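Local coordinates for periplasmic binding protein/LacI transcriptional regulator (Burkholderia multivorans, PDB 4YLE) that probably binds a simple sugar in the periplasm and hands it to an ABC transporter for uptake, at residues A36-S41 against R83-M88; I123-D128 against S174-A179; G164-I169 against G194-S199; G203-D208 against C229-M234; A273-Y278 against T309-V314. One frame throughout, in Å; residues are numbered along the deposited sequence.

Interaction 1. Residues A36-S41 against R83-M88; sequences ALVMKS and RIVEQM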
# COMPACT_ATOMS: atom_id res chain seq x y z
N ALA A 36 0.48 -18.55 -5.13
CA ALA A 36 -0.71 -17.72 -4.98
C ALA A 36 -0.29 -16.31 -4.63
O ALA A 36 0.50 -16.13 -3.71
CB ALA A 36 -1.62 -18.28 -3.89
N LEU A 37 -0.84 -15.34 -5.36
CA LEU A 37 -0.65 -13.89 -5.07
C LEU A 37 -1.95 -13.36 -4.53
O LEU A 37 -2.94 -13.32 -5.26
CB LEU A 37 -0.26 -13.11 -6.32
CG LEU A 37 -0.12 -11.59 -6.13
CD1 LEU A 37 0.99 -11.24 -5.16
CD2 LEU A 37 0.16 -10.93 -7.47
N VAL A 38 -1.95 -12.95 -3.26
CA VAL A 38 -3.18 -12.53 -2.57
C VAL A 38 -3.09 -11.05 -2.27
O VAL A 38 -2.24 -10.63 -1.50
CB VAL A 38 -3.38 -13.36 -1.30
CG1 VAL A 38 -4.58 -12.85 -0.46
CG2 VAL A 38 -3.57 -14.83 -1.68
N MSE A 39 -3.96 -10.27 -2.90
CA MSE A 39 -3.87 -8.82 -2.90
C MSE A 39 -5.02 -8.21 -2.12
O MSE A 39 -5.82 -8.92 -1.55
CB MSE A 39 -3.87 -8.31 -4.33
CG MSE A 39 -2.66 -8.83 -5.09
SE MSE A 39 -2.68 -8.27 -6.97
CE MSE A 39 -4.01 -9.57 -7.57
N LYS A 40 -5.07 -6.90 -2.10
CA LYS A 40 -6.19 -6.22 -1.47
C LYS A 40 -7.16 -5.84 -2.57
O LYS A 40 -7.54 -6.68 -3.39
CB LYS A 40 -5.71 -5.02 -0.66
CG LYS A 40 -4.87 -5.39 0.58
CD LYS A 40 -4.17 -4.16 1.25
CE LYS A 40 -2.68 -4.09 0.86
NZ LYS A 40 -2.12 -2.70 0.87
N SER A 41 -7.58 -4.59 -2.59
CA SER A 41 -8.74 -4.24 -3.39
C SER A 41 -8.55 -4.24 -4.87
O SER A 41 -7.72 -3.51 -5.43
CB SER A 41 -9.22 -2.86 -2.99
OG SER A 41 -10.28 -2.50 -3.85
N ARG A 83 -10.26 -15.64 4.03
CA ARG A 83 -10.91 -16.76 3.38
C ARG A 83 -10.11 -17.20 2.15
O ARG A 83 -9.95 -18.39 1.90
CB ARG A 83 -12.35 -16.42 3.00
CG ARG A 83 -13.31 -16.46 4.19
CD ARG A 83 -14.76 -16.56 3.74
NE ARG A 83 -15.14 -15.46 2.86
CZ ARG A 83 -15.60 -14.28 3.27
NH1 ARG A 83 -15.74 -14.02 4.56
NH2 ARG A 83 -15.92 -13.35 2.38
N ILE A 84 -9.60 -16.22 1.41
CA ILE A 84 -8.83 -16.53 0.22
C ILE A 84 -7.59 -17.33 0.60
O ILE A 84 -7.28 -18.34 -0.05
CB ILE A 84 -8.46 -15.25 -0.51
CG1 ILE A 84 -9.72 -14.67 -1.15
CG2 ILE A 84 -7.43 -15.52 -1.59
CD1 ILE A 84 -9.61 -13.26 -1.60
N VAL A 85 -6.89 -16.90 1.64
CA VAL A 85 -5.68 -17.60 2.05
C VAL A 85 -6.04 -19.03 2.49
O VAL A 85 -5.36 -19.98 2.10
CB VAL A 85 -4.94 -16.86 3.17
CG1 VAL A 85 -3.66 -17.60 3.56
CG2 VAL A 85 -4.59 -15.43 2.70
N GLU A 86 -7.11 -19.20 3.26
CA GLU A 86 -7.55 -20.55 3.65
C GLU A 86 -7.84 -21.42 2.43
O GLU A 86 -7.46 -22.60 2.40
CB GLU A 86 -8.77 -20.46 4.57
CG GLU A 86 -8.40 -19.79 5.88
CD GLU A 86 -9.42 -19.95 6.99
OE1 GLU A 86 -10.63 -19.69 6.76
OE2 GLU A 86 -9.00 -20.32 8.11
N GLN A 87 -8.44 -20.83 1.41
CA GLN A 87 -8.75 -21.54 0.16
C GLN A 87 -7.45 -21.89 -0.59
O GLN A 87 -7.38 -22.90 -1.29
CB GLN A 87 -9.69 -20.68 -0.68
CG GLN A 87 -9.86 -21.07 -2.15
CD GLN A 87 -10.47 -19.93 -2.96
OE1 GLN A 87 -11.22 -19.10 -2.43
NE2 GLN A 87 -10.13 -19.87 -4.25
N MSE A 88 -6.43 -21.06 -0.44
CA MSE A 88 -5.13 -21.35 -1.03
C MSE A 88 -4.45 -22.51 -0.29
O MSE A 88 -3.69 -23.27 -0.88
CB MSE A 88 -4.22 -20.10 -1.01
CG MSE A 88 -4.67 -18.99 -1.94
SE MSE A 88 -4.92 -19.52 -3.82
CE MSE A 88 -6.88 -19.66 -3.90
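Val38 has CG1 anti to its backbone N (chi1 174°) and CG2 anti to its carbonyl carbon, and this pair of methyls meets the CG2 branch of Ile84, itself anti to the Ile84 backbone N. Ile84 CG2 lies 3.9 Å from Val38 CG2 and 4.1 Å from Val38 CG1, so a single methyl faces the fork of the valine while the two side chains slide past each other in opposite directions. Val85 comes in at about a right angle and touches Val38 CG1 with its CG2 at 4.1 Å. One turn further along the helix, the bend of the selenomethionine Met88 at chi2 (-55°) puts its selenium 3.5 Å from Ala36 CB, with CG 3.7 Å from the same methyl.

Strand 36-39 and helix 83-88 run antiparallel at 172°, their axes 9.6 Å apart. This is the helix-on-sheet layer of a Rossmann-like lobe: helix 78-90 carries the chain from strand 66-72 over strand 34-39 to strand 95-98. Ile84 also packs on Ile72, and Val85 and Met88 on Ile96, so the helix spans all three strands. Helix 45-60 covers the other side of the sheet, against Leu37 and Met39.

No hydrogen bond crosses between the two segments, although Gln81 NE2, earlier on the helix, bonds to Met39 O. Every touching residue is buried, and the contact rests on the fit of methyls, a methylene and selenium.

Interaction 2. Residues I123-D128 against S174-A179; sequences IDNRLD and STTTNA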
# COMPACT_ATOMS: atom_id res chain seq x y z
N ILE A 123 4.38 -9.04 1.18
CA ILE A 123 4.70 -7.82 0.44
C ILE A 123 3.82 -6.64 0.81
O ILE A 123 2.79 -6.83 1.45
CB ILE A 123 4.58 -8.03 -1.08
CG1 ILE A 123 3.12 -8.23 -1.52
CG2 ILE A 123 5.47 -9.24 -1.54
CD1 ILE A 123 2.92 -8.38 -3.06
N ASP A 124 4.26 -5.42 0.43
CA ASP A 124 3.47 -4.18 0.45
C ASP A 124 3.29 -3.64 1.87
O ASP A 124 3.90 -2.63 2.26
CB ASP A 124 2.11 -4.40 -0.21
CG ASP A 124 1.22 -3.16 -0.18
OD1 ASP A 124 1.76 -2.06 -0.04
OD2 ASP A 124 -0.02 -3.30 -0.31
N ASN A 125 2.48 -4.33 2.65
CA ASN A 125 2.17 -3.92 4.00
C ASN A 125 2.68 -4.95 4.98
O ASN A 125 2.26 -6.10 4.95
CB ASN A 125 0.67 -3.74 4.18
CG ASN A 125 0.29 -3.48 5.60
OD1 ASN A 125 0.97 -2.74 6.33
ND2 ASN A 125 -0.84 -4.08 6.03
N ARG A 126 3.59 -4.55 5.84
CA ARG A 126 4.26 -5.51 6.69
C ARG A 126 3.36 -6.00 7.81
O ARG A 126 2.72 -5.21 8.50
CB ARG A 126 5.53 -4.90 7.26
CG ARG A 126 6.50 -5.93 7.81
CD ARG A 126 7.56 -5.26 8.65
NE ARG A 126 8.33 -4.30 7.86
CZ ARG A 126 9.57 -4.50 7.42
NH1 ARG A 126 10.21 -5.64 7.69
NH2 ARG A 126 10.17 -3.55 6.72
N LEU A 127 3.32 -7.32 7.97
CA LEU A 127 2.68 -7.96 9.11
C LEU A 127 3.32 -7.49 10.39
O LEU A 127 4.49 -7.15 10.42
CB LEU A 127 2.79 -9.47 8.99
CG LEU A 127 2.00 -10.06 7.83
CD1 LEU A 127 2.45 -11.49 7.58
CD2 LEU A 127 0.49 -9.99 8.07
N ASP A 128 2.55 -7.46 11.47
CA ASP A 128 3.05 -6.89 12.70
C ASP A 128 4.13 -7.81 13.28
O ASP A 128 3.89 -8.99 13.48
CB ASP A 128 1.92 -6.70 13.70
CG ASP A 128 2.35 -5.91 14.92
OD1 ASP A 128 3.39 -6.25 15.54
OD2 ASP A 128 1.65 -4.95 15.27
N SER A 174 -5.94 2.49 9.60
CA SER A 174 -5.03 2.83 10.70
C SER A 174 -4.33 1.65 11.37
O SER A 174 -3.32 1.83 12.05
CB SER A 174 -5.80 3.65 11.74
OG SER A 174 -6.24 4.86 11.13
N THR A 175 -4.79 0.43 11.11
CA THR A 175 -4.18 -0.76 11.67
C THR A 175 -3.20 -1.41 10.69
O THR A 175 -2.88 -2.60 10.80
CB THR A 175 -5.24 -1.76 12.05
OG1 THR A 175 -6.05 -2.01 10.90
CG2 THR A 175 -6.11 -1.21 13.19
N THR A 176 -2.75 -0.64 9.71
CA THR A 176 -1.73 -1.16 8.81
C THR A 176 -0.44 -0.42 9.02
O THR A 176 -0.41 0.79 9.25
CB THR A 176 -2.15 -1.08 7.32
OG1 THR A 176 -2.39 0.28 6.93
CG2 THR A 176 -3.39 -1.90 7.09
N THR A 177 0.64 -1.17 8.95
CA THR A 177 1.95 -0.59 9.04
C THR A 177 2.15 0.46 7.96
O THR A 177 2.67 1.54 8.24
CB THR A 177 3.02 -1.68 8.94
OG1 THR A 177 2.75 -2.67 9.92
CG2 THR A 177 4.41 -1.10 9.15
N ASN A 178 1.71 0.20 6.73
CA ASN A 178 2.06 1.15 5.68
C ASN A 178 1.28 2.45 5.85
O ASN A 178 1.82 3.52 5.58
CB ASN A 178 1.91 0.55 4.27
CG ASN A 178 0.54 0.02 3.95
OD1 ASN A 178 -0.25 -0.31 4.82
ND2 ASN A 178 0.27 -0.10 2.65
N ALA A 179 0.06 2.38 6.34
CA ALA A 179 -0.71 3.60 6.64
C ALA A 179 -0.01 4.43 7.71
O ALA A 179 0.17 5.65 7.55
CB ALA A 179 -2.09 3.25 7.06
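Arg126 O is held by two hydroxyls: Thr177 OG1 donates to it over 2.9 Å, 22° off the carbonyl plane, and Ser103 OG is its other partner. Thr177 opens helix 177-193, with Thr176 at the N-cap position, so the contact sets the start of a helix from one lobe of the periplasmic binding protein fold against the loop that follows strand 119-123 of the other.

Asn125 reaches further in. Its CG is anti to the backbone N (chi1 172°), and beyond it OD1 takes the backbone N-H of Asn178 at 3.1 Å, the donor standing above the carbonyl plane. The other end of this amide, ND2, bonds to Pro100 O and lies 3.5 Å from Thr176 CG2. The buried Asn125 OD1 thus serves the first turn of the helix, while its ND2 is satisfied within its own lobe.

Asp124 and Asn178 come together at the bound unidentified ligand. Asp124 OD1 hydrogen-bonds it, Asn178 ND2 reaches it weakly, and Asp124 OD2 forms a salt bridge with Lys40. The Asp124 carboxylate and the Asn178 amide stand nearly perpendicular, with OD1 3.6 Å from ND2. Trp205 also packs on Thr176 and Asn178.

The Asn125 and Asn178 amides stack with their planes 21° apart, and this brings two acceptors, Asn125 OD1 and Asn178 OD1, to 3.1 Å without a bond between them.

Interaction 3. Residues G164-I169 against G194-S199; sequences GDQVGI and GMKVVS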
# COMPACT_ATOMS: atom_id res chain seq x y z
N GLY A 164 4.03 27.67 9.42
CA GLY A 164 2.75 28.00 10.02
C GLY A 164 1.53 27.57 9.22
O GLY A 164 0.40 27.61 9.72
N ASP A 165 1.72 27.17 7.97
CA ASP A 165 0.59 26.70 7.16
C ASP A 165 -0.07 25.46 7.76
O ASP A 165 0.61 24.51 8.10
CB ASP A 165 1.01 26.37 5.74
CG ASP A 165 1.19 27.59 4.87
OD1 ASP A 165 0.91 28.72 5.32
OD2 ASP A 165 1.60 27.40 3.71
N GLN A 166 -1.40 25.49 7.85
CA GLN A 166 -2.21 24.37 8.31
C GLN A 166 -2.39 23.31 7.23
O GLN A 166 -2.75 23.62 6.10
CB GLN A 166 -3.59 24.86 8.73
CG GLN A 166 -3.59 25.74 9.99
CD GLN A 166 -4.96 26.26 10.32
OE1 GLN A 166 -5.83 26.33 9.46
NE2 GLN A 166 -5.16 26.64 11.58
N VAL A 167 -2.17 22.04 7.57
CA VAL A 167 -2.44 20.95 6.65
C VAL A 167 -3.15 19.80 7.37
O VAL A 167 -3.10 19.72 8.59
CB VAL A 167 -1.11 20.45 6.00
CG1 VAL A 167 -0.33 21.67 5.48
CG2 VAL A 167 -0.28 19.69 7.00
N GLY A 168 -3.82 18.95 6.59
CA GLY A 168 -4.46 17.75 7.09
C GLY A 168 -3.87 16.54 6.43
O GLY A 168 -3.46 16.60 5.28
N ILE A 169 -3.82 15.43 7.18
CA ILE A 169 -3.37 14.15 6.66
C ILE A 169 -4.55 13.18 6.57
O ILE A 169 -5.23 12.92 7.57
CB ILE A 169 -2.25 13.56 7.53
CG1 ILE A 169 -1.08 14.52 7.54
CG2 ILE A 169 -1.82 12.16 7.03
CD1 ILE A 169 0.09 14.10 8.45
N GLY A 194 8.16 23.49 9.11
CA GLY A 194 7.46 24.44 9.94
C GLY A 194 5.95 24.51 9.73
O GLY A 194 5.32 25.43 10.27
N MSE A 195 5.36 23.57 8.99
CA MSE A 195 3.90 23.54 8.82
C MSE A 195 3.27 22.91 10.03
O MSE A 195 3.94 22.24 10.81
CB MSE A 195 3.45 22.77 7.56
CG MSE A 195 3.82 23.41 6.24
SE MSE A 195 5.55 22.78 5.54
CE MSE A 195 6.32 24.55 5.18
N LYS A 196 1.97 23.13 10.19
CA LYS A 196 1.21 22.60 11.31
C LYS A 196 0.14 21.57 10.87
O LYS A 196 -0.81 21.90 10.16
CB LYS A 196 0.55 23.74 12.06
CG LYS A 196 0.01 23.35 13.40
CD LYS A 196 -0.53 24.57 14.13
CE LYS A 196 -1.71 24.23 15.03
NZ LYS A 196 -2.81 25.22 14.85
N VAL A 197 0.29 20.32 11.28
CA VAL A 197 -0.72 19.32 10.98
C VAL A 197 -1.87 19.48 11.95
O VAL A 197 -1.72 19.20 13.13
CB VAL A 197 -0.16 17.87 11.07
CG1 VAL A 197 -1.20 16.86 10.63
CG2 VAL A 197 1.07 17.73 10.21
N VAL A 198 -3.03 19.92 11.46
CA VAL A 198 -4.15 20.19 12.35
C VAL A 198 -5.15 19.03 12.46
O VAL A 198 -5.99 19.02 13.35
CB VAL A 198 -4.88 21.48 11.92
CG1 VAL A 198 -3.91 22.62 12.04
CG2 VAL A 198 -5.43 21.35 10.49
N SER A 199 -5.04 18.04 11.57
CA SER A 199 -6.01 16.95 11.56
C SER A 199 -5.39 15.71 10.92
O SER A 199 -4.71 15.84 9.92
CB SER A 199 -7.29 17.35 10.82
OG SER A 199 -8.33 16.43 11.07
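Ile169 and Val197 form the apolar centre: Ile169 CD1 touches Val197 CG1 at 3.7 Å, while the other valine branch, CG2, lies 4.0 Å from Val167 CG2. Val167 CG2 sits between its own backbone N and carbonyl carbon, with CG1 anti to the carbonyl carbon (chi1 -49°). This face is covered by helix 177-193, where Phe186 meets Ile169 and Gln187 meets both Ile169 and Val197.

Gln166, on the other face, crosses Val198 at about a right angle, laying its CG 3.7 Å from Val198 CG1. The backbones between the faces pair in parallel, Gln166 beside Lys196 and Val167 beside Val197. Lys196 N bonds to Asp165 O, Val167 N to Lys196 O and Val198 N to Val167 O, the last at 2.9 Å and close to the C=O axis. Strands 166-171 and 196-202, with helix 177-193 between them, make a beta-alpha-beta unit in which 196-202 is the outermost strand of its sheet.

At the polar edge Gly164 N donates to Gly194 O at 2.7 Å. Both glycines have positive phi, and Gly194 closes helix 177-193 with a Schellman motif. Asp165 is turned to a salt bridge with Lys162.

Toward the other end Ile169 N bonds to Ser199 O. The pairing is therefore carried by short, nearly straight backbone bonds, and the buried Ser199 N, just after the non-strand angles of Val198 (-97/-13), stays without a partner.

Interaction 4. Residues G203-D208 against C229-M234; sequences GEWEID and CGNDNM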
# COMPACT_ATOMS: atom_id res chain seq x y z
N GLY A 203 -9.17 7.74 5.77
CA GLY A 203 -10.05 7.58 4.65
C GLY A 203 -10.08 6.13 4.17
O GLY A 203 -10.62 5.86 3.12
N GLU A 204 -9.49 5.24 4.97
CA GLU A 204 -9.54 3.78 4.79
C GLU A 204 -9.14 3.28 3.39
O GLU A 204 -9.62 2.25 2.94
CB GLU A 204 -10.94 3.28 5.14
CG GLU A 204 -11.23 3.40 6.63
CD GLU A 204 -12.66 3.17 6.95
OE1 GLU A 204 -13.22 2.21 6.38
OE2 GLU A 204 -13.22 3.96 7.73
N TRP A 205 -8.29 4.06 2.74
CA TRP A 205 -7.69 3.79 1.43
C TRP A 205 -8.65 4.02 0.28
O TRP A 205 -8.29 3.77 -0.88
CB TRP A 205 -7.16 2.36 1.31
CG TRP A 205 -6.07 1.91 2.24
CD1 TRP A 205 -6.09 0.79 3.01
CD2 TRP A 205 -4.77 2.51 2.43
NE1 TRP A 205 -4.90 0.66 3.68
CE2 TRP A 205 -4.07 1.69 3.34
CE3 TRP A 205 -4.15 3.66 1.94
CZ2 TRP A 205 -2.77 1.99 3.76
CZ3 TRP A 205 -2.85 3.94 2.35
CH2 TRP A 205 -2.18 3.11 3.25
N GLU A 206 -9.87 4.48 0.58
CA GLU A 206 -10.94 4.59 -0.40
C GLU A 206 -11.21 6.02 -0.89
O GLU A 206 -11.07 7.00 -0.14
CB GLU A 206 -12.25 4.02 0.18
CG GLU A 206 -12.15 2.60 0.74
CD GLU A 206 -12.15 1.47 -0.28
OE1 GLU A 206 -12.05 1.69 -1.52
OE2 GLU A 206 -12.25 0.30 0.17
N ILE A 207 -11.66 6.11 -2.13
CA ILE A 207 -12.01 7.39 -2.74
C ILE A 207 -13.10 8.09 -1.96
O ILE A 207 -12.97 9.28 -1.61
CB ILE A 207 -12.48 7.21 -4.20
CG1 ILE A 207 -11.35 6.61 -5.04
CG2 ILE A 207 -12.96 8.53 -4.77
CD1 ILE A 207 -11.74 6.31 -6.51
N ASP A 208 -14.19 7.40 -1.67
CA ASP A 208 -15.31 8.15 -1.11
C ASP A 208 -15.09 8.43 0.38
O ASP A 208 -15.42 9.52 0.84
CB ASP A 208 -16.65 7.45 -1.38
CG ASP A 208 -16.64 6.00 -1.05
OD1 ASP A 208 -15.63 5.50 -0.51
OD2 ASP A 208 -17.67 5.35 -1.36
N CYS A 229 -2.34 12.83 1.40
CA CYS A 229 -3.14 11.61 1.34
C CYS A 229 -2.28 10.39 1.21
O CYS A 229 -1.37 10.36 0.38
CB CYS A 229 -4.12 11.67 0.18
SG CYS A 229 -5.21 13.08 0.26
N GLY A 230 -2.62 9.38 2.01
CA GLY A 230 -1.87 8.15 2.07
C GLY A 230 -1.89 7.28 0.81
O GLY A 230 -1.05 6.41 0.63
N ASN A 231 -2.85 7.51 -0.08
CA ASN A 231 -2.79 6.86 -1.41
C ASN A 231 -3.51 7.72 -2.44
O ASN A 231 -4.15 8.71 -2.08
CB ASN A 231 -3.33 5.41 -1.33
CG ASN A 231 -4.82 5.32 -1.27
OD1 ASN A 231 -5.49 6.30 -0.98
ND2 ASN A 231 -5.36 4.13 -1.54
N ASP A 232 -3.32 7.39 -3.70
CA ASP A 232 -3.88 8.17 -4.78
C ASP A 232 -5.40 8.13 -4.79
O ASP A 232 -6.05 9.12 -5.15
CB ASP A 232 -3.35 7.70 -6.12
CG ASP A 232 -1.92 8.22 -6.42
OD1 ASP A 232 -1.36 9.04 -5.66
OD2 ASP A 232 -1.36 7.76 -7.45
N ASN A 233 -5.99 7.00 -4.42
CA ASN A 233 -7.46 6.91 -4.41
C ASN A 233 -8.02 7.93 -3.41
O ASN A 233 -9.00 8.65 -3.73
CB ASN A 233 -7.93 5.51 -4.09
CG ASN A 233 -7.96 4.63 -5.32
OD1 ASN A 233 -7.95 5.14 -6.46
ND2 ASN A 233 -8.06 3.33 -5.11
N MSE A 234 -7.41 8.02 -2.24
CA MSE A 234 -7.88 9.02 -1.29
C MSE A 234 -7.61 10.42 -1.81
O MSE A 234 -8.42 11.33 -1.58
CB MSE A 234 -7.26 8.81 0.07
CG MSE A 234 -7.88 7.63 0.76
SE MSE A 234 -7.29 7.33 2.56
CE MSE A 234 -5.38 7.35 2.21
O HOH W 1 -8.51 1.87 -2.76
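A type I' turn from Gly203 to Glu206, closed by Glu206 N to Gly203 O, swings the chain into helix 207-220 and brings Ile207 CA to 4.7 Å from Met234 CA. The selenium of the selenomethionine Met234 packs against the turn, 3.4 Å from both Trp205 N and Gly203 C. Chi3 of -51° bends the chain and places CE 3.9 Å from Trp205 CE3.

Asn231 meets Trp205 twice. Its ND2 donates to Trp205 O at 3.0 Å, with the acceptor close to the amide plane, and its CG lies at the edge of the indole ring beside CE3. The amide and ring planes stand 54° apart. Asn231 is also the N-cap of helix 232-244, its OD1 accepting from Met234 N at 2.9 Å, so one amide caps the helix and grips the turn. The turn follows strand 196-202 of the second lobe, and Cys229 ends strand 226-229, at the strand ends where a periplasmic binding protein places its ligand loops. Here Asn231 ND2 hydrogen-bonds the bound unidentified ligand as well, and Trp205 packs on Ala179 and Arg182 of helix 177-193.

Trp205 O has a second partner in a water, 2.7 Å away, which donates to it and accepts from Asn233 ND2. Gly230 O sits at the indole edge near CZ3 and is itself bonded by Arg182. At the outer end, Ile207 CG1 lies 3.4 Å from Asn233 O.

Interaction 5. Residues A273-Y278 against T309-V314; sequences ATADQY and TPVDLV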
# COMPACT_ATOMS: atom_id res chain seq x y z
N ALA A 273 1.87 16.13 -6.22
CA ALA A 273 2.88 15.07 -6.23
C ALA A 273 2.27 13.77 -5.78
O ALA A 273 1.27 13.74 -5.08
CB ALA A 273 4.04 15.43 -5.33
N THR A 274 2.91 12.69 -6.21
CA THR A 274 2.60 11.35 -5.73
C THR A 274 3.93 10.60 -5.66
O THR A 274 4.98 11.22 -5.70
CB THR A 274 1.60 10.65 -6.65
OG1 THR A 274 1.21 9.39 -6.09
CG2 THR A 274 2.16 10.42 -8.05
N ALA A 275 3.89 9.28 -5.52
CA ALA A 275 5.14 8.51 -5.44
C ALA A 275 4.89 7.19 -6.10
O ALA A 275 3.79 6.63 -5.99
CB ALA A 275 5.60 8.30 -4.01
N ASP A 276 5.91 6.68 -6.79
CA ASP A 276 5.80 5.36 -7.37
C ASP A 276 6.52 4.39 -6.45
O ASP A 276 7.70 4.56 -6.17
CB ASP A 276 6.38 5.32 -8.78
CG ASP A 276 5.82 4.17 -9.62
OD1 ASP A 276 5.49 3.12 -9.03
OD2 ASP A 276 5.71 4.31 -10.85
N GLN A 277 5.78 3.41 -5.94
CA GLN A 277 6.35 2.37 -5.07
C GLN A 277 6.35 1.02 -5.78
O GLN A 277 6.56 -0.02 -5.14
CB GLN A 277 5.59 2.27 -3.74
CG GLN A 277 4.11 1.92 -3.90
CD GLN A 277 3.45 1.41 -2.63
OE1 GLN A 277 4.06 0.69 -1.85
NE2 GLN A 277 2.18 1.75 -2.43
N TYR A 278 6.13 1.05 -7.09
CA TYR A 278 6.43 -0.10 -7.93
C TYR A 278 5.71 -1.39 -7.51
O TYR A 278 6.31 -2.40 -7.07
CB TYR A 278 7.93 -0.27 -7.97
CG TYR A 278 8.59 1.02 -8.44
CD1 TYR A 278 8.35 1.51 -9.72
CD2 TYR A 278 9.45 1.74 -7.63
CE1 TYR A 278 8.94 2.69 -10.16
CE2 TYR A 278 10.06 2.92 -8.07
CZ TYR A 278 9.79 3.39 -9.33
OH TYR A 278 10.40 4.55 -9.80
N THR A 309 12.30 -2.34 -1.48
CA THR A 309 12.06 -1.90 -2.84
C THR A 309 11.95 -0.39 -2.82
O THR A 309 11.56 0.19 -1.80
CB THR A 309 10.78 -2.54 -3.43
OG1 THR A 309 9.71 -2.41 -2.51
CG2 THR A 309 10.95 -4.00 -3.68
N PRO A 310 12.33 0.27 -3.94
CA PRO A 310 12.46 1.73 -3.88
C PRO A 310 11.14 2.49 -4.03
O PRO A 310 10.15 1.95 -4.48
CB PRO A 310 13.36 2.03 -5.08
CG PRO A 310 13.04 0.93 -6.05
CD PRO A 310 12.81 -0.28 -5.21
N VAL A 311 11.18 3.76 -3.63
CA VAL A 311 10.07 4.67 -3.83
C VAL A 311 10.59 5.97 -4.45
O VAL A 311 11.52 6.57 -3.93
CB VAL A 311 9.37 4.98 -2.52
CG1 VAL A 311 8.23 5.96 -2.77
CG2 VAL A 311 8.84 3.73 -1.87
N ASP A 312 10.00 6.40 -5.56
CA ASP A 312 10.41 7.65 -6.18
C ASP A 312 9.29 8.66 -6.24
O ASP A 312 8.14 8.34 -6.51
CB ASP A 312 10.92 7.40 -7.59
CG ASP A 312 12.18 6.59 -7.59
OD1 ASP A 312 13.18 7.08 -7.04
OD2 ASP A 312 12.16 5.46 -8.10
N LEU A 313 9.67 9.91 -6.02
CA LEU A 313 8.77 11.03 -6.15
C LEU A 313 8.35 11.21 -7.60
O LEU A 313 9.19 11.10 -8.51
CB LEU A 313 9.46 12.28 -5.63
CG LEU A 313 8.77 13.63 -5.82
CD1 LEU A 313 7.57 13.70 -4.95
CD2 LEU A 313 9.73 14.73 -5.46
N VAL A 314 7.06 11.44 -7.82
CA VAL A 314 6.51 11.74 -9.13
C VAL A 314 5.77 13.07 -9.08
O VAL A 314 4.89 13.25 -8.25
CB VAL A 314 5.58 10.66 -9.61
CG1 VAL A 314 5.02 11.00 -10.99
CG2 VAL A 314 6.33 9.33 -9.64
O HOH W 2 8.67 -0.19 -3.43
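Tyr278 OH donates to Asp312 OD2 over 2.6 Å, using the anti lone pair of the carboxylate, whose plane is turned 72° from the ring. Pro310 O lies at the ring's edge, 3.2 Å from Tyr278 CD2, and the Pro310 and Tyr278 side chains cross at about a right angle. One face of the phenol carries Asp276 CB, offset toward the rim.

The backbone at the root of the ring is held by an Asx turn, Tyr278 N to Asp276 OD1 at 2.9 Å, while Asp276 OD2 goes to Asn258. A water donates to Gln277 O and Pro310 O and accepts from Thr309 OG1.

Behind the turn the strands pair antiparallel. Thr274 with Val314 and Asp276 with Asp312 are hydrogen-bonded pairs, and Ala275 with Leu313 is the non-hydrogen-bonded one between them. Thr274 and Val314 lie side by side, pointing the same way, Thr274 CG2 3.8 Å from Val314 CB. On the opposite face Ala275 CB meets Val311 CG1 at 3.7 Å, and Leu313 CD1 reaches Ala273 CB at 3.9 Å; Tyr156 and Val153 of helix 146-160 close over this side.

Further out, Gln277 turns from strand 308-314 to bond Asp257 and the bound unidentified ligand through NE2. Segment 273-278 carries the chain from the second lobe toward helix 279-295, and its pairing with the C-terminal strand is consistent with the hinge crossovers of type I periplasmic binding proteins.

How the interactions relate
Interactions 2, 4 and 5 border the ligand site between the lobes, each sending an amide or carboxylate to the unidentified ligand. Interaction 1 joins them through Lys40, whose NZ forms a 2.5 Å salt bridge with Asp124 OD2. Interactions 2 and 4 meet at the indole, with Trp205 CZ2 3.6 Å from Asn178 OD1. A probable hydrogen bond of 2.6 Å, Asp232 OD1 to Thr274 OG1, ties interaction 4 to interaction 5. Interaction 3 stays away from the site, the side chain of Ile169 being about 13 Å from the ligand, yet its strand 196-202 leads straight into the turn of interaction 4, and helix 177-193, begun in interaction 2, connects its two strands.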